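Long-range contacts in ML032222a iGluR (Mnemiopsis leidyi, PDB 4YKI), which probably forms a glycine-activated ion channel subunit of the ionotropic glutamate receptor family, whose ligand-binding domain holds glycine in the cleft between its two lobes: residues V15-F20 with I186-V191; F108-I113 with S211-F216. All blocks are in the same frame, centred on the assembly; numbering follows the deposited sequence.

Interaction 1 (V15-F20 with I186-V191). With GLY (glycine), chain E.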
loop_
_atom_site.group_PDB
_atom_site.type_symbol
_atom_site.label_atom_id
_atom_site.label_comp_id
_atom_site.label_asym_id
_atom_site.label_seq_id
_atom_site.Cartn_x
_atom_site.Cartn_y
_atom_site.Cartn_z
ATOM N N VAL B 15 -18.106 7.847 -8.458
ATOM C CA VAL B 15 -18.275 8.540 -9.727
ATOM C C VAL B 15 -17.612 7.689 -10.804
ATOM O O VAL B 15 -16.807 6.820 -10.498
ATOM C CB VAL B 15 -17.621 9.948 -9.755
ATOM C CG1 VAL B 15 -18.277 10.885 -8.793
ATOM C CG2 VAL B 15 -16.113 9.901 -9.518
ATOM N N GLU B 16 -17.901 7.956 -12.068
ATOM C CA GLU B 16 -17.149 7.306 -13.132
ATOM C C GLU B 16 -15.684 7.725 -13.083
ATOM O O GLU B 16 -15.378 8.896 -12.952
ATOM C CB GLU B 16 -17.717 7.615 -14.507
ATOM C CG GLU B 16 -16.923 7.043 -15.661
ATOM C CD GLU B 16 -17.762 7.017 -16.916
ATOM O OE1 GLU B 16 -17.979 8.092 -17.512
ATOM O OE2 GLU B 16 -18.292 5.957 -17.255
ATOM N N GLU B 17 -14.795 6.740 -13.188
ATOM C CA GLU B 17 -13.353 6.934 -13.332
ATOM C C GLU B 17 -12.792 5.632 -13.899
ATOM O O GLU B 17 -12.511 4.690 -13.156
ATOM C CB GLU B 17 -12.681 7.259 -11.997
ATOM C CG GLU B 17 -11.162 7.391 -12.120
ATOM C CD GLU B 17 -10.592 8.666 -11.545
ATOM O OE1 GLU B 17 -11.102 9.750 -11.879
ATOM O OE2 GLU B 17 -9.602 8.594 -10.777
ATOM N N GLN B 18 -12.664 5.559 -15.209
ATOM C CA GLN B 18 -12.298 4.302 -15.841
ATOM C C GLN B 18 -10.832 4.011 -15.520
ATOM O O GLN B 18 -10.015 4.922 -15.516
ATOM C CB GLN B 18 -12.569 4.364 -17.350
ATOM C CG GLN B 18 -14.054 4.612 -17.609
ATOM C CD GLN B 18 -14.444 4.735 -19.057
ATOM O OE1 GLN B 18 -13.658 4.470 -19.959
ATOM N NE2 GLN B 18 -15.692 5.134 -19.291
ATOM N N PRO B 19 -10.489 2.743 -15.241
ATOM C CA PRO B 19 -11.270 1.513 -15.366
ATOM C C PRO B 19 -11.830 1.052 -14.011
ATOM O O PRO B 19 -12.298 -0.081 -13.897
ATOM C CB PRO B 19 -10.224 0.515 -15.844
ATOM C CG PRO B 19 -9.012 0.912 -15.090
ATOM C CD PRO B 19 -9.062 2.437 -15.017
ATOM N N PHE B 20 -11.767 1.910 -13.003
ATOM C CA PHE B 20 -12.276 1.613 -11.680
ATOM C C PHE B 20 -13.804 1.584 -11.643
ATOM O O PHE B 20 -14.386 0.658 -11.075
ATOM C CB PHE B 20 -11.699 2.623 -10.698
ATOM C CG PHE B 20 -10.197 2.569 -10.618
ATOM C CD1 PHE B 20 -9.567 1.495 -10.024
ATOM C CD2 PHE B 20 -9.417 3.559 -11.185
ATOM C CE1 PHE B 20 -8.186 1.420 -9.973
ATOM C CE2 PHE B 20 -8.033 3.489 -11.138
ATOM C CZ PHE B 20 -7.417 2.422 -10.537
ATOM N N ILE B 186 -1.279 16.940 -15.294
ATOM C CA ILE B 186 -0.651 16.322 -14.135
ATOM C C ILE B 186 -1.739 15.604 -13.351
ATOM O O ILE B 186 -2.662 16.253 -12.853
ATOM C CB ILE B 186 0.014 17.394 -13.228
ATOM C CG1 ILE B 186 1.023 18.237 -14.022
ATOM C CG2 ILE B 186 0.684 16.740 -12.005
ATOM C CD1 ILE B 186 1.547 19.472 -13.281
ATOM N N ASP B 187 -1.635 14.287 -13.253
ATOM C CA ASP B 187 -2.667 13.489 -12.591
ATOM C C ASP B 187 -2.042 12.230 -11.980
ATOM O O ASP B 187 -0.958 12.318 -11.404
ATOM C CB ASP B 187 -3.855 13.190 -13.527
ATOM C CG ASP B 187 -5.112 12.833 -12.746
ATOM O OD1 ASP B 187 -5.746 13.771 -12.189
ATOM O OD2 ASP B 187 -5.423 11.627 -12.645
ATOM N N GLU B 188 -2.725 11.084 -12.086
ATOM C CA GLU B 188 -2.363 9.878 -11.343
ATOM C C GLU B 188 -1.972 8.763 -12.305
ATOM O O GLU B 188 -2.656 8.504 -13.282
ATOM C CB GLU B 188 -3.529 9.445 -10.436
ATOM C CG GLU B 188 -3.963 10.532 -9.470
ATOM C CD GLU B 188 -5.123 10.136 -8.576
ATOM O OE1 GLU B 188 -5.854 9.170 -8.906
ATOM O OE2 GLU B 188 -5.330 10.850 -7.557
ATOM N N GLY B 189 -0.884 8.078 -11.977
ATOM C CA GLY B 189 -0.319 7.064 -12.842
ATOM C C GLY B 189 -1.300 6.047 -13.413
ATOM O O GLY B 189 -1.369 5.863 -14.622
ATOM N N PRO B 190 -2.054 5.345 -12.570
ATOM C CA PRO B 190 -2.885 4.260 -13.112
ATOM C C PRO B 190 -4.019 4.767 -14.004
ATOM O O PRO B 190 -4.390 4.138 -14.995
ATOM C CB PRO B 190 -3.423 3.578 -11.847
ATOM C CG PRO B 190 -2.380 3.901 -10.790
ATOM C CD PRO B 190 -1.952 5.290 -11.104
ATOM N N VAL B 191 -4.569 5.931 -13.660
ATOM C CA VAL B 191 -5.645 6.536 -14.423
ATOM C C VAL B 191 -5.141 6.945 -15.801
ATOM O O VAL B 191 -5.796 6.713 -16.821
ATOM C CB VAL B 191 -6.226 7.753 -13.657
ATOM C CG1 VAL B 191 -7.229 8.529 -14.488
ATOM C CG2 VAL B 191 -6.873 7.285 -12.350
HETATM N N GLY E . -8.257 9.435 -7.637
HETATM C CA GLY E . -8.584 10.875 -7.515
HETATM C C GLY E . -8.789 11.337 -6.093
HETATM O O GLY E . -8.965 12.560 -5.905
HETATM O OXT GLY E . -8.799 10.497 -5.167
#
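Glu17 and Val191 meet at about a right angle across the glycine-binding cleft, the carboxylate of the one set against a methyl of the other. Glu17 holds CG anti to its backbone N (chi1 177°) and then bends at chi2, and its OE2 lies 3.4 Å from Val191 CG2. The same methyl also meets Phe20, which likewise crosses the valine at about a right angle: the ring presents its edge, with CE2 4.2 Å from Val191 CG2 and CZ 4.4 Å from Pro190 CB. No hydrogen bond joins the segments.

Glu188, extended beyond CG, reaches the amino group of the bound glycine, and its OE1 accepts a bond of 2.7 Å from the ligand N. Glu17 OE2 stays 4.2 Å from Glu188 OE1, a buried pair of like charges that Arg144, salt-bridged to Glu17 OE1, probably helps to offset. Ser93 OG bonds Glu188 OE2 and Tyr214 OH bonds OE1, which together would fix the rotation of the carboxylate. An alanine in place of Glu188 would probably leave the ligand ammonium without the carboxylate oxygen that bonds it, and Tyr214 OH and Ser93 OG without this partner.

The acid marks the N-cap of helix 189-195, where strand 183-188 turns into the helix. That turn faces the loop between strands 9-13 and 22-23, while Pro190 packs on Ala111 and Phe20 on Met109, both from strand 109-118.

Interaction 2 (F108-I113 with S211-F216); sequences FMDAGI and SFEYAF. With MG (magnesium ion), chain D.
An antiparallel strand pair, 109-113 with 211-216, carries half of a magnesium site in the mixed sheet of this periplasmic-binding-protein-like ligand-binding domain. Met109 and Tyr214 form a hydrogen-bonded pair, as do Ala111 and Phe212; between them Asp110 and Glu213 are a non-hydrogen-bonded pair, their CA atoms 4.6 Å apart. Asp110 OD1 and Glu213 OE2 sit only 2.8 Å from each other because both bind the magnesium ion, with carboxylate planes turned 65° apart. Asp110 and Glu213 of the second subunit bind the same ion, so the site bridges the dimer; two waters complete its shell, and Arg236 of the second subunit is a further partner of Glu213.

On the face bearing Met109, Ala111, Phe212 and Tyr214, the Ala111 methyl stands over one face of the tyrosine ring, CB 4.3 Å from its centroid. Met109 runs beside Tyr214, pointing the same way, and places SD at the ring edge in a Met-aromatic contact. Phe212 holds CG between its backbone N and carbonyl carbon (chi1 60°), and its ring takes Ala111 O over one face. Phe108 donates its N-H to Tyr214 O at 2.9 Å, while Tyr214 CB packs over its ring face, 3.9 Å from Phe108 CZ.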
loop_
_atom_site.group_PDB
_atom_site.type_symbol
_atom_site.label_atom_id
_atom_site.label_comp_id
_atom_site.label_asym_id
_atom_site.label_seq_id
_atom_site.Cartn_x
_atom_site.Cartn_y
_atom_site.Cartn_z
ATOM N N PHE B 108 -5.443 -0.795 -1.639
ATOM C CA PHE B 108 -5.356 -1.828 -2.658
ATOM C C PHE B 108 -4.474 -1.526 -3.875
ATOM O O PHE B 108 -4.325 -2.392 -4.718
ATOM C CB PHE B 108 -6.766 -2.271 -3.102
ATOM C CG PHE B 108 -7.591 -1.194 -3.784
ATOM C CD1 PHE B 108 -7.561 -1.044 -5.170
ATOM C CD2 PHE B 108 -8.434 -0.363 -3.055
ATOM C CE1 PHE B 108 -8.335 -0.065 -5.810
ATOM C CE2 PHE B 108 -9.210 0.610 -3.687
ATOM C CZ PHE B 108 -9.146 0.768 -5.063
ATOM N N MET B 109 -3.857 -0.355 -3.967
ATOM C CA MET B 109 -3.005 -0.052 -5.129
ATOM C C MET B 109 -2.069 1.128 -4.885
ATOM O O MET B 109 -2.501 2.247 -4.654
ATOM C CB MET B 109 -3.869 0.245 -6.359
ATOM C CG MET B 109 -3.073 0.414 -7.629
ATOM S SD MET B 109 -4.097 0.673 -9.094
ATOM C CE MET B 109 -4.989 -0.837 -9.160
ATOM N N ASP B 110 -0.768 0.906 -5.001
ATOM C CA ASP B 110 0.204 1.991 -4.977
ATOM C C ASP B 110 0.003 2.847 -6.213
ATOM O O ASP B 110 -0.243 2.341 -7.293
ATOM C CB ASP B 110 1.664 1.441 -5.016
ATOM C CG ASP B 110 2.267 1.114 -3.644
ATOM O OD1 ASP B 110 1.534 1.010 -2.635
ATOM O OD2 ASP B 110 3.509 0.914 -3.619
ATOM N N ALA B 111 0.168 4.146 -6.042
ATOM C CA ALA B 111 0.071 5.078 -7.150
ATOM C C ALA B 111 0.999 6.260 -6.903
ATOM O O ALA B 111 1.423 6.532 -5.767
ATOM C CB ALA B 111 -1.375 5.553 -7.336
ATOM N N GLY B 112 1.325 6.937 -7.991
ATOM C CA GLY B 112 2.113 8.143 -7.953
ATOM C C GLY B 112 1.480 9.206 -8.822
ATOM O O GLY B 112 0.562 8.937 -9.601
ATOM N N ILE B 113 1.968 10.433 -8.659
ATOM C CA ILE B 113 1.630 11.522 -9.565
ATOM C C ILE B 113 2.439 11.383 -10.843
ATOM O O ILE B 113 3.644 11.101 -10.804
ATOM C CB ILE B 113 1.866 12.903 -8.902
ATOM C CG1 ILE B 113 1.028 13.056 -7.623
ATOM C CG2 ILE B 113 1.566 14.036 -9.871
ATOM C CD1 ILE B 113 -0.471 12.893 -7.843
ATOM N N SER B 211 4.284 9.331 -3.431
ATOM C CA SER B 211 3.868 7.974 -3.162
ATOM C C SER B 211 2.601 7.986 -2.360
ATOM O O SER B 211 2.569 8.580 -1.282
ATOM C CB SER B 211 4.964 7.305 -2.348
ATOM O OG SER B 211 4.576 6.035 -1.889
ATOM N N PHE B 212 1.571 7.294 -2.848
ATOM C CA PHE B 212 0.299 7.203 -2.144
ATOM C C PHE B 212 -0.420 5.910 -2.554
ATOM O O PHE B 212 0.122 5.105 -3.303
ATOM C CB PHE B 212 -0.547 8.474 -2.362
ATOM C CG PHE B 212 -0.884 8.747 -3.797
ATOM C CD1 PHE B 212 -0.032 9.468 -4.588
ATOM C CD2 PHE B 212 -2.066 8.277 -4.351
ATOM C CE1 PHE B 212 -0.323 9.712 -5.906
ATOM C CE2 PHE B 212 -2.361 8.505 -5.677
ATOM C CZ PHE B 212 -1.479 9.231 -6.454
ATOM N N GLU B 213 -1.611 5.719 -2.010
ATOM C CA GLU B 213 -2.421 4.530 -2.235
ATOM C C GLU B 213 -3.778 4.926 -2.762
ATOM O O GLU B 213 -4.269 6.031 -2.506
ATOM C CB GLU B 213 -2.707 3.845 -0.905
ATOM C CG GLU B 213 -1.527 3.251 -0.228
ATOM C CD GLU B 213 -1.087 1.936 -0.831
ATOM O OE1 GLU B 213 -1.763 1.399 -1.748
ATOM O OE2 GLU B 213 -0.061 1.396 -0.342
ATOM N N TYR B 214 -4.423 3.984 -3.442
ATOM C CA TYR B 214 -5.859 3.962 -3.571
ATOM C C TYR B 214 -6.460 3.077 -2.477
ATOM O O TYR B 214 -5.967 1.982 -2.192
ATOM C CB TYR B 214 -6.294 3.421 -4.943
ATOM C CG TYR B 214 -5.941 4.293 -6.115
ATOM C CD1 TYR B 214 -5.979 5.679 -6.019
ATOM C CD2 TYR B 214 -5.592 3.732 -7.325
ATOM C CE1 TYR B 214 -5.674 6.484 -7.131
ATOM C CE2 TYR B 214 -5.316 4.512 -8.424
ATOM C CZ TYR B 214 -5.344 5.879 -8.330
ATOM O OH TYR B 214 -5.040 6.600 -9.453
ATOM N N ALA B 215 -7.515 3.580 -1.851
ATOM C CA ALA B 215 -8.225 2.877 -0.820
ATOM C C ALA B 215 -9.683 3.308 -0.907
ATOM O O ALA B 215 -10.050 4.113 -1.773
ATOM C CB ALA B 215 -7.636 3.205 0.542
ATOM N N PHE B 216 -10.531 2.747 -0.053
ATOM C CA PHE B 216 -11.892 3.251 0.094
ATOM C C PHE B 216 -11.897 4.255 1.263
ATOM O O PHE B 216 -11.059 4.193 2.180
ATOM C CB PHE B 216 -12.878 2.098 0.349
ATOM C CG PHE B 216 -13.132 1.187 -0.839
ATOM C CD1 PHE B 216 -12.688 1.469 -2.114
ATOM C CD2 PHE B 216 -13.864 0.038 -0.646
ATOM C CE1 PHE B 216 -12.960 0.606 -3.172
ATOM C CE2 PHE B 216 -14.138 -0.823 -1.708
ATOM C CZ PHE B 216 -13.684 -0.508 -2.962
HETATM MG MG MG D . 1.038 -0.205 -1.031
HETATM O O HOH W 1 -0.645 -0.933 -2.075
HETATM O O HOH W 2 2.580 0.541 0.197
#

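Interactions 1 and 2, with centres about 11 Å apart, are joined at the glycine pocket by Tyr214, whose OH lies 2.8 Å from Glu188 OE1 in a probable hydrogen bond. Tyr214, braced on strand 109-113, thus both lines the pocket and probably helps to position the acid that receives the ligand ammonium. Its OH also packs on Val191 CG2 at 3.5 Å. A backbone link, Gly189 N to Gly112 O at 2.9 Å, probably ties the start of helix 189-195 to strand 109-118, a neighbour of strand 183-188 in the sheet. On the other face of the sheet from Tyr214, Asp110 and Glu213 carry the magnesium site, where the second subunit meets this one.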